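Local coordinates for NS6 protease (Murine norovirus 1, PDB 4ASH), which is a trypsin-like cysteine protease of a calicivirus that probably cleaves the viral polyprotein into its mature non-structural proteins, at residues Cys143-Lys148 and Asn167-Ala172. The protein carries 1 engineered substitution. Numbering follows the deposited sequence.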
loop_
_atom_site.group_PDB
_atom_site.type_symbol
_atom_site.label_atom_id
_atom_site.label_comp_id
_atom_site.label_asym_id
_atom_site.label_seq_id
_atom_site.Cartn_x
_atom_site.Cartn_y
_atom_site.Cartn_z
ATOM N N CYS A 143 2.155 -0.524 -4.541
ATOM C CA CYS A 143 3.250 -1.192 -3.842
ATOM C C CYS A 143 3.191 -0.893 -2.339
ATOM O O CYS A 143 2.835 0.227 -1.921
ATOM C CB CYS A 143 4.605 -0.812 -4.436
ATOM S SG CYS A 143 4.864 -1.497 -6.109
ATOM N N PRO A 144 3.497 -1.893 -1.509
ATOM C CA PRO A 144 3.329 -1.717 -0.060
ATOM C C PRO A 144 4.438 -0.918 0.628
ATOM O O PRO A 144 5.591 -0.930 0.210
ATOM C CB PRO A 144 3.347 -3.164 0.447
ATOM C CG PRO A 144 4.339 -3.825 -0.489
ATOM C CD PRO A 144 3.997 -3.241 -1.846
ATOM N N TYR A 145 4.068 -0.254 1.721
ATOM C CA TYR A 145 5.024 0.340 2.635
ATOM C C TYR A 145 5.110 -0.581 3.831
ATOM O O TYR A 145 4.080 -0.900 4.427
ATOM C CB TYR A 145 4.501 1.687 3.132
ATOM C CG TYR A 145 4.638 2.839 2.159
ATOM C CD1 TYR A 145 4.135 2.754 0.864
ATOM C CD2 TYR A 145 5.256 4.020 2.546
ATOM C CE1 TYR A 145 4.250 3.815 -0.029
ATOM C CE2 TYR A 145 5.380 5.092 1.663
ATOM C CZ TYR A 145 4.873 4.984 0.381
ATOM O OH TYR A 145 4.990 6.041 -0.505
ATOM N N VAL A 146 6.317 -1.005 4.188
ATOM C CA VAL A 146 6.494 -1.937 5.297
ATOM C C VAL A 146 7.578 -1.437 6.246
ATOM O O VAL A 146 8.396 -0.603 5.886
ATOM C CB VAL A 146 6.869 -3.363 4.802
ATOM C CG1 VAL A 146 5.796 -3.912 3.868
ATOM C CG2 VAL A 146 8.227 -3.360 4.103
ATOM N N TYR A 147 7.581 -1.941 7.471
ATOM C CA TYR A 147 8.707 -1.677 8.359
ATOM C C TYR A 147 8.861 -2.808 9.356
ATOM O O TYR A 147 7.938 -3.601 9.552
ATOM C CB TYR A 147 8.585 -0.320 9.068
ATOM C CG TYR A 147 7.613 -0.268 10.225
ATOM C CD1 TYR A 147 6.241 -0.248 10.010
ATOM C CD2 TYR A 147 8.071 -0.224 11.537
ATOM C CE1 TYR A 147 5.349 -0.183 11.073
ATOM C CE2 TYR A 147 7.187 -0.159 12.606
ATOM C CZ TYR A 147 5.827 -0.146 12.364
ATOM O OH TYR A 147 4.944 -0.082 13.425
ATOM N N LYS A 148 10.043 -2.908 9.951
ATOM C CA LYS A 148 10.264 -3.917 10.975
ATOM C C LYS A 148 9.879 -3.343 12.330
ATOM O O LYS A 148 10.555 -2.460 12.861
ATOM C CB LYS A 148 11.716 -4.397 10.977
ATOM C CG LYS A 148 11.950 -5.595 11.888
ATOM C CD LYS A 148 13.418 -5.968 11.967
ATOM C CE LYS A 148 13.950 -6.405 10.614
ATOM N NZ LYS A 148 15.386 -6.804 10.680
ATOM N N ASN A 167 11.184 14.717 -2.806
ATOM C CA ASN A 167 11.123 13.379 -2.239
ATOM C C ASN A 167 9.861 13.063 -1.436
ATOM O O ASN A 167 9.843 12.122 -0.646
ATOM C CB ASN A 167 12.388 13.098 -1.419
ATOM C CG ASN A 167 13.649 13.118 -2.273
ATOM O OD1 ASN A 167 13.618 13.542 -3.427
ATOM N ND2 ASN A 167 14.764 12.659 -1.708
ATOM N N THR A 168 8.792 13.815 -1.671
ATOM C CA THR A 168 7.539 13.568 -0.952
ATOM C C THR A 168 6.724 12.467 -1.619
ATOM O O THR A 168 6.498 12.495 -2.824
ATOM C CB THR A 168 6.673 14.831 -0.878
ATOM O OG1 THR A 168 7.407 15.876 -0.225
ATOM C CG2 THR A 168 5.377 14.558 -0.113
ATOM N N VAL A 169 6.296 11.492 -0.821
ATOM C CA VAL A 169 5.416 10.424 -1.283
ATOM C C VAL A 169 4.218 10.335 -0.329
ATOM O O VAL A 169 4.264 10.862 0.783
ATOM C CB VAL A 169 6.141 9.067 -1.339
ATOM C CG1 VAL A 169 7.184 9.068 -2.461
ATOM C CG2 VAL A 169 6.803 8.762 -0.004
ATOM N N ILE A 170 3.145 9.693 -0.784
ATOM C CA ILE A 170 1.956 9.471 0.037
ATOM C C ILE A 170 1.590 8.001 -0.007
ATOM O O ILE A 170 1.480 7.421 -1.092
ATOM C CB ILE A 170 0.724 10.257 -0.490
ATOM C CG1 ILE A 170 1.059 11.742 -0.693
ATOM C CG2 ILE A 170 -0.500 10.044 0.435
ATOM C CD1 ILE A 170 1.454 12.494 0.586
ATOM N N ALA A 171 1.398 7.409 1.166
ATOM C CA ALA A 171 0.843 6.072 1.268
ATOM C C ALA A 171 -0.603 6.208 1.712
ATOM O O ALA A 171 -0.898 6.924 2.672
ATOM C CB ALA A 171 1.629 5.254 2.271
ATOM N N ALA A 172 -1.512 5.544 1.009
ATOM C CA ALA A 172 -2.885 5.471 1.479
ATOM C C ALA A 172 -2.943 4.434 2.586
ATOM O O ALA A 172 -2.277 3.402 2.506
ATOM C CB ALA A 172 -3.825 5.108 0.340
#
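Ala171 sets its methyl group squarely over the ring of Tyr145, in a CH-pi contact with Ala171 CB 3.5 Å from the centroid of the Tyr145 ring and only 2° off the normal. All six ring carbons therefore lie at nearly equal distances from that one carbon, with Tyr145 CZ 3.8 Å from Ala171 CB. Farther out along the tyrosine, Val169 CG2 comes up at the ring edge, near the plane, and stands 3.3 Å from Tyr145 OH. The CB bond of Tyr145 points toward 168-172, and with CG anti to the carbonyl carbon (chi1 -78°) the ring continues that way, while Cys143 O lies in the ring plane at another edge. The CB bond of Ile170 points away, and the residue takes part through its carbonyl O, 3.8 Å from Tyr145 OH and oblique to the ring. No hydrogen bond joins the segments; the buried phenol is satisfied by His159 ND1. As in related 3C-like viral proteases, where such a histidine lines the S1 pocket, Tyr145 probably orients His159 from the second shell.

The strand axes cross at 90° and come within 8.3 Å, and the Tyr145 side chain fills the distance between them inside the C-terminal beta-barrel. Val101 of strand 96-111 touches both Tyr145 and Val169. Strand 144-149 is flanked by 84-90 and 152-162; the latter also pairs antiparallel with 168-172, whose other neighbour is 114-123.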